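Local coordinates for soluble lytic murein transglycosylase (Pseudomonas aeruginosa, PDB 5OHU), which turns over cell-wall peptidoglycan as a lytic transglycosylase, acting both exolytically and endolytically, at residues E69-L74 with K99-R104; R84-H89 with P93-L98. All blocks are in the same frame, centred on the assembly; numbering follows the deposited sequence.

Contact 1. Residues E69-L74 with K99-R104; sequences ELTHRL and KLRWLR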
loop_
_atom_site.group_PDB
_atom_site.type_symbol
_atom_site.label_atom_id
_atom_site.label_comp_id
_atom_site.label_asym_id
_atom_site.label_seq_id
_atom_site.Cartn_x
_atom_site.Cartn_y
_atom_site.Cartn_z
ATOM N N GLU A 69 -10.681 31.866 -7.636
ATOM C CA GLU A 69 -11.642 32.961 -7.600
ATOM C C GLU A 69 -13.057 32.442 -7.393
ATOM O O GLU A 69 -13.812 32.975 -6.570
ATOM C CB GLU A 69 -11.530 33.770 -8.885
ATOM C CG GLU A 69 -12.002 35.202 -8.760
ATOM C CD GLU A 69 -13.493 35.344 -8.962
ATOM O OE1 GLU A 69 -14.103 34.414 -9.534
ATOM O OE2 GLU A 69 -14.049 36.386 -8.550
ATOM N N LEU A 70 -13.426 31.378 -8.102
ATOM C CA LEU A 70 -14.759 30.817 -7.928
ATOM C C LEU A 70 -14.942 30.265 -6.520
ATOM O O LEU A 70 -16.006 30.431 -5.911
ATOM C CB LEU A 70 -15.008 29.727 -8.970
ATOM C CG LEU A 70 -16.421 29.143 -8.979
ATOM C CD1 LEU A 70 -17.422 30.267 -9.260
ATOM C CD2 LEU A 70 -16.546 28.023 -10.002
ATOM N N THR A 71 -13.908 29.613 -5.983
ATOM C CA THR A 71 -14.026 29.006 -4.661
ATOM C C THR A 71 -14.260 30.076 -3.598
ATOM O O THR A 71 -15.091 29.900 -2.695
ATOM C CB THR A 71 -12.775 28.183 -4.374
ATOM O OG1 THR A 71 -12.751 27.079 -5.279
ATOM C CG2 THR A 71 -12.773 27.635 -2.933
ATOM N N HIS A 72 -13.588 31.219 -3.734
ATOM C CA HIS A 72 -13.726 32.277 -2.743
ATOM C C HIS A 72 -15.159 32.800 -2.660
ATOM O O HIS A 72 -15.658 33.064 -1.563
ATOM C CB HIS A 72 -12.763 33.426 -3.040
ATOM C CG HIS A 72 -12.893 34.557 -2.073
ATOM N ND1 HIS A 72 -12.700 34.396 -0.717
ATOM C CD2 HIS A 72 -13.248 35.852 -2.253
ATOM C CE1 HIS A 72 -12.904 35.549 -0.106
ATOM N NE2 HIS A 72 -13.238 36.449 -1.015
ATOM N N ARG A 73 -15.837 32.979 -3.798
ATOM C CA ARG A 73 -17.196 33.506 -3.789
ATOM C C ARG A 73 -18.227 32.431 -4.095
ATOM O O ARG A 73 -19.308 32.719 -4.618
ATOM C CB ARG A 73 -17.341 34.679 -4.755
ATOM C CG ARG A 73 -16.904 34.405 -6.143
ATOM C CD ARG A 73 -17.247 35.596 -7.033
ATOM N NE ARG A 73 -16.797 35.343 -8.394
ATOM C CZ ARG A 73 -17.490 34.648 -9.288
ATOM N NH1 ARG A 73 -18.685 34.156 -8.970
ATOM N NH2 ARG A 73 -16.990 34.453 -10.500
ATOM N N LEU A 74 -17.916 31.192 -3.735
ATOM C CA LEU A 74 -18.758 30.082 -4.150
ATOM C C LEU A 74 -20.157 30.177 -3.544
ATOM O O LEU A 74 -21.140 29.772 -4.179
ATOM C CB LEU A 74 -18.067 28.772 -3.780
ATOM C CG LEU A 74 -18.846 27.492 -4.056
ATOM C CD1 LEU A 74 -18.818 27.256 -5.552
ATOM C CD2 LEU A 74 -18.178 26.343 -3.345
ATOM N N LYS A 99 -16.409 20.299 -5.831
ATOM C CA LYS A 99 -17.723 19.658 -5.856
ATOM C C LYS A 99 -18.218 19.394 -4.447
ATOM O O LYS A 99 -19.410 19.564 -4.159
ATOM C CB LYS A 99 -17.685 18.353 -6.648
ATOM C CG LYS A 99 -17.328 18.525 -8.126
ATOM C CD LYS A 99 -17.535 17.205 -8.901
ATOM C CE LYS A 99 -19.027 16.827 -8.986
ATOM N NZ LYS A 99 -19.307 15.676 -9.933
ATOM N N LEU A 100 -17.315 18.977 -3.557
ATOM C CA LEU A 100 -17.686 18.774 -2.163
ATOM C C LEU A 100 -18.307 20.034 -1.574
ATOM O O LEU A 100 -19.415 20.000 -1.017
ATOM C CB LEU A 100 -16.456 18.355 -1.357
ATOM C CG LEU A 100 -16.648 18.279 0.149
ATOM C CD1 LEU A 100 -17.640 17.198 0.495
ATOM C CD2 LEU A 100 -15.295 18.037 0.843
ATOM N N ARG A 101 -17.615 21.161 -1.722
ATOM C CA ARG A 101 -18.087 22.424 -1.160
ATOM C C ARG A 101 -19.404 22.869 -1.784
ATOM O O ARG A 101 -20.333 23.275 -1.081
ATOM C CB ARG A 101 -17.026 23.488 -1.374
ATOM C CG ARG A 101 -16.012 23.483 -0.310
ATOM C CD ARG A 101 -14.733 24.032 -0.816
ATOM N NE ARG A 101 -13.698 23.759 0.168
ATOM C CZ ARG A 101 -12.414 24.002 -0.016
ATOM N NH1 ARG A 101 -12.013 24.507 -1.169
ATOM N NH2 ARG A 101 -11.555 23.711 0.951
ATOM N N TRP A 102 -19.499 22.806 -3.107
ATOM C CA TRP A 102 -20.731 23.214 -3.770
ATOM C C TRP A 102 -21.899 22.300 -3.400
ATOM O O TRP A 102 -22.974 22.780 -3.019
ATOM C CB TRP A 102 -20.514 23.244 -5.270
ATOM C CG TRP A 102 -21.630 23.832 -5.999
ATOM C CD1 TRP A 102 -22.241 25.018 -5.741
ATOM C CD2 TRP A 102 -22.294 23.270 -7.131
ATOM N NE1 TRP A 102 -23.260 25.224 -6.637
ATOM C CE2 TRP A 102 -23.305 24.168 -7.508
ATOM C CE3 TRP A 102 -22.135 22.085 -7.855
ATOM C CZ2 TRP A 102 -24.152 23.929 -8.587
ATOM C CZ3 TRP A 102 -22.964 21.851 -8.925
ATOM C CH2 TRP A 102 -23.960 22.769 -9.285
ATOM N N LEU A 103 -21.706 20.974 -3.490
ATOM C CA LEU A 103 -22.795 20.044 -3.169
ATOM C C LEU A 103 -23.275 20.234 -1.734
ATOM O O LEU A 103 -24.472 20.105 -1.448
ATOM C CB LEU A 103 -22.362 18.588 -3.408
ATOM C CG LEU A 103 -22.364 18.002 -4.844
ATOM C CD1 LEU A 103 -23.734 17.544 -5.273
ATOM C CD2 LEU A 103 -21.909 19.027 -5.858
ATOM N N ARG A 104 -22.355 20.551 -0.825
ATOM C CA ARG A 104 -22.724 20.915 0.541
ATOM C C ARG A 104 -23.665 22.123 0.556
ATOM O O ARG A 104 -24.748 22.086 1.162
ATOM C CB ARG A 104 -21.436 21.189 1.317
ATOM C CG ARG A 104 -21.518 21.246 2.800
ATOM C CD ARG A 104 -20.168 21.728 3.350
ATOM N NE ARG A 104 -19.177 20.665 3.497
ATOM C CZ ARG A 104 -17.870 20.825 3.285
ATOM N NH1 ARG A 104 -17.395 22.000 2.881
ATOM N NH2 ARG A 104 -17.034 19.812 3.470
HETATM O O HOH W 1 -12.908 24.431 -3.894
#
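Thr71 OG1 is gripped twice: a water donates to it at 3.0 Å, and it is hydrogen-bonded to Tyr67 O, one turn back on helix 62-72. The same water accepts from Arg101 NH1 at 2.9 Å, and the only hydrogen-bonded link found between the two segments, on helices 62-72 and 95-108 of the all-helical Slt70-like superhelix, runs through it. The Arg101 chain runs extended from CG to NE, which carries its guanidinium across to helix 62-72, where Arg101 NH1 also lies 3.7 Å from Thr71 CG2, the methyl meeting the group obliquely. Next to this water bridge the contact is apolar. Leu74 holds CG anti to its backbone N (chi1 176°); its CB points toward helix 95-108, and its side chain crosses those of Arg101 and Trp102 at about a right angle. Leu74 CD2 lies 3.7 Å from Arg101 CB, and Leu74 CD1 is 4.1 Å from Trp102 CD1, meeting the indole at a slant. The indole is also packed edge-to-face against Tyr118. Where the first helix ends, Arg73 folds back on Glu69 in a salt bridge that lies nearly in the guanidinium plane, and its NH2 forms a second one with Glu81 of helix 79-88. Arg73 NE meets Glu69 OE2 on the syn side of the carboxylate, at 2.9 Å with an N-H...O angle of 160°.

Contact 2. Residues R84-H89 with P93-L98; sequences RFLTEH and PQIGWL. With PO4 (phosphate ion), chain C.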
loop_
_atom_site.group_PDB
_atom_site.type_symbol
_atom_site.label_atom_id
_atom_site.label_comp_id
_atom_site.label_asym_id
_atom_site.label_seq_id
_atom_site.Cartn_x
_atom_site.Cartn_y
_atom_site.Cartn_z
ATOM N N ARG A 84 -20.942 25.368 -15.336
ATOM C CA ARG A 84 -20.053 25.662 -16.450
ATOM C C ARG A 84 -18.600 25.362 -16.099
ATOM O O ARG A 84 -17.871 24.772 -16.903
ATOM C CB ARG A 84 -20.225 27.114 -16.872
ATOM C CG ARG A 84 -19.225 27.582 -17.893
ATOM C CD ARG A 84 -19.537 29.009 -18.272
ATOM N NE ARG A 84 -18.614 29.461 -19.298
ATOM C CZ ARG A 84 -17.496 30.125 -19.042
ATOM N NH1 ARG A 84 -17.213 30.402 -17.782
ATOM N NH2 ARG A 84 -16.682 30.504 -20.035
ATOM N N PHE A 85 -18.160 25.736 -14.900
ATOM C CA PHE A 85 -16.778 25.456 -14.533
ATOM C C PHE A 85 -16.524 23.957 -14.406
ATOM O O PHE A 85 -15.490 23.452 -14.863
ATOM C CB PHE A 85 -16.425 26.164 -13.236
ATOM C CG PHE A 85 -14.965 26.113 -12.920
ATOM C CD1 PHE A 85 -14.436 25.065 -12.181
ATOM C CD2 PHE A 85 -14.117 27.096 -13.392
ATOM C CE1 PHE A 85 -13.076 25.012 -11.894
ATOM C CE2 PHE A 85 -12.768 27.064 -13.109
ATOM C CZ PHE A 85 -12.241 26.020 -12.361
ATOM N N LEU A 86 -17.442 23.227 -13.771
ATOM C CA LEU A 86 -17.267 21.786 -13.670
ATOM C C LEU A 86 -17.413 21.108 -15.025
ATOM O O LEU A 86 -16.798 20.062 -15.266
ATOM C CB LEU A 86 -18.265 21.201 -12.676
ATOM C CG LEU A 86 -18.159 21.747 -11.255
ATOM C CD1 LEU A 86 -19.421 21.392 -10.507
ATOM C CD2 LEU A 86 -16.937 21.174 -10.547
ATOM N N THR A 87 -18.223 21.693 -15.909
ATOM C CA THR A 87 -18.397 21.154 -17.252
ATOM C C THR A 87 -17.107 21.212 -18.049
ATOM O O THR A 87 -16.766 20.259 -18.754
ATOM C CB THR A 87 -19.497 21.929 -17.975
ATOM O OG1 THR A 87 -20.753 21.581 -17.396
ATOM C CG2 THR A 87 -19.507 21.642 -19.489
ATOM N N GLU A 88 -16.377 22.316 -17.952
ATOM C CA GLU A 88 -15.239 22.566 -18.828
ATOM C C GLU A 88 -13.893 22.337 -18.164
ATOM O O GLU A 88 -12.873 22.314 -18.859
ATOM C CB GLU A 88 -15.325 23.998 -19.360
ATOM C CG GLU A 88 -16.763 24.337 -19.691
ATOM C CD GLU A 88 -16.959 25.630 -20.444
ATOM O OE1 GLU A 88 -17.948 25.677 -21.204
ATOM O OE2 GLU A 88 -16.151 26.582 -20.291
ATOM N N HIS A 89 -13.859 22.152 -16.851
ATOM C CA HIS A 89 -12.599 22.006 -16.137
ATOM C C HIS A 89 -12.654 20.822 -15.190
ATOM O O HIS A 89 -12.048 20.858 -14.119
ATOM C CB HIS A 89 -12.250 23.289 -15.382
ATOM C CG HIS A 89 -12.060 24.468 -16.270
ATOM N ND1 HIS A 89 -11.475 24.374 -17.513
ATOM C CD2 HIS A 89 -12.391 25.770 -16.111
ATOM C CE1 HIS A 89 -11.438 25.568 -18.078
ATOM N NE2 HIS A 89 -11.987 26.435 -17.247
ATOM N N PRO A 93 -6.998 18.456 -10.962
ATOM C CA PRO A 93 -6.831 17.474 -9.874
ATOM C C PRO A 93 -7.683 17.786 -8.663
ATOM O O PRO A 93 -8.155 16.861 -7.990
ATOM C CB PRO A 93 -5.332 17.565 -9.536
ATOM C CG PRO A 93 -4.692 18.172 -10.767
ATOM C CD PRO A 93 -5.734 19.127 -11.317
ATOM N N GLN A 94 -7.904 19.066 -8.371
ATOM C CA GLN A 94 -8.590 19.482 -7.155
ATOM C C GLN A 94 -10.091 19.697 -7.348
ATOM O O GLN A 94 -10.758 20.159 -6.417
ATOM C CB GLN A 94 -7.949 20.762 -6.605
ATOM C CG GLN A 94 -8.199 22.002 -7.437
ATOM C CD GLN A 94 -7.187 22.186 -8.561
ATOM O OE1 GLN A 94 -6.623 21.220 -9.075
ATOM N NE2 GLN A 94 -6.935 23.438 -8.926
ATOM N N ILE A 95 -10.639 19.362 -8.523
ATOM C CA ILE A 95 -12.035 19.670 -8.807
ATOM C C ILE A 95 -12.978 18.976 -7.832
ATOM O O ILE A 95 -14.097 19.448 -7.616
ATOM C CB ILE A 95 -12.382 19.305 -10.270
ATOM C CG1 ILE A 95 -13.561 20.137 -10.746
ATOM C CG2 ILE A 95 -12.753 17.838 -10.406
ATOM C CD1 ILE A 95 -13.260 21.614 -10.783
ATOM N N GLY A 96 -12.558 17.866 -7.221
ATOM C CA GLY A 96 -13.411 17.217 -6.240
ATOM C C GLY A 96 -13.666 18.057 -4.998
ATOM O O GLY A 96 -14.749 17.985 -4.405
ATOM N N TRP A 97 -12.681 18.851 -4.573
ATOM C CA TRP A 97 -12.908 19.737 -3.431
ATOM C C TRP A 97 -13.959 20.781 -3.764
ATOM O O TRP A 97 -14.816 21.101 -2.932
ATOM C CB TRP A 97 -11.597 20.405 -3.001
ATOM C CG TRP A 97 -10.597 19.404 -2.541
ATOM C CD1 TRP A 97 -9.451 19.037 -3.188
ATOM C CD2 TRP A 97 -10.671 18.591 -1.364
ATOM N NE1 TRP A 97 -8.796 18.064 -2.476
ATOM C CE2 TRP A 97 -9.525 17.768 -1.354
ATOM C CE3 TRP A 97 -11.585 18.488 -0.310
ATOM C CZ2 TRP A 97 -9.269 16.851 -0.331
ATOM C CZ3 TRP A 97 -11.327 17.575 0.710
ATOM C CH2 TRP A 97 -10.179 16.770 0.687
ATOM N N LEU A 98 -13.924 21.304 -4.988
ATOM C CA LEU A 98 -14.958 22.233 -5.412
ATOM C C LEU A 98 -16.327 21.565 -5.409
ATOM O O LEU A 98 -17.323 22.188 -5.020
ATOM C CB LEU A 98 -14.625 22.797 -6.797
ATOM C CG LEU A 98 -15.702 23.656 -7.484
ATOM C CD1 LEU A 98 -16.165 24.800 -6.594
ATOM C CD2 LEU A 98 -15.229 24.181 -8.832
HETATM P P PO4 C . -17.758 28.610 -22.753
HETATM O O1 PO4 C . -16.559 29.112 -21.997
HETATM O O2 PO4 C . -18.712 27.964 -21.790
HETATM O O3 PO4 C . -17.327 27.615 -23.804
HETATM O O4 PO4 C . -18.446 29.792 -23.369
#
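The Phe85 ring takes Ile95 CD1 at its edge, 3.6 Å from Phe85 CE1, and Leu98 CD2 obliquely, 3.6 Å from Phe85 CD1; over one face lies His89 CD2, off the ring centre and 3.2 Å above the plane. These residues close an alpha-alpha hairpin in which antiparallel helices 79-88 and 95-108 are joined by a short loop. The Phe85 and Ile95 side chains run antiparallel alongside one another, and Ile95 gets there with CG1 anti to its backbone N (chi1 -155°). Ile95 CD1 touches both the phenyl edge and the His89 carbonyl, 3.6 Å from His89 O. Leu86 flanks the same methyl cluster: the Leu86 and Ile95 side chains cross obliquely, Leu86 CD2 coming to 3.5 Å from Ile95 CG1 and also reaching Leu98 CD2. Phe85 also touches Ala66 of helix 62-72 and Leu92 of the loop. On the outer side of helix 79-88, Arg84 holds a phosphate, most likely picked up from the crystallisation solution. One face of its guanidinium carries Glu88 OE2, well above the plane, a long charge pairing with no N-H aimed at the oxygen. Arg84 NE donates to phosphate O2 at 2.9 Å, with an N-H...O angle of 147°.

Overall arrangement
Both contacts use helix 95-108. Contact 2 packs its first turn against helix 79-88, its neighbour in the hairpin, whereas contact 1 brings up helix 62-72 and the residues after it against the next turns. Both are partly buried, yet their chemistry differs: the groups that meet across contact 2 are almost all hydrocarbon, with one backbone carbonyl, and no hydrogen bond crosses, while contact 1 combines a leucine anchor with a water bridge. Their centres are 10 Å apart and their apolar parts run together, with Leu74 CD1 3.8 Å from Leu98 CD1 and Leu70 CD2 3.7 Å from Phe85 CB. Three consecutive helices thus share one apolar seam.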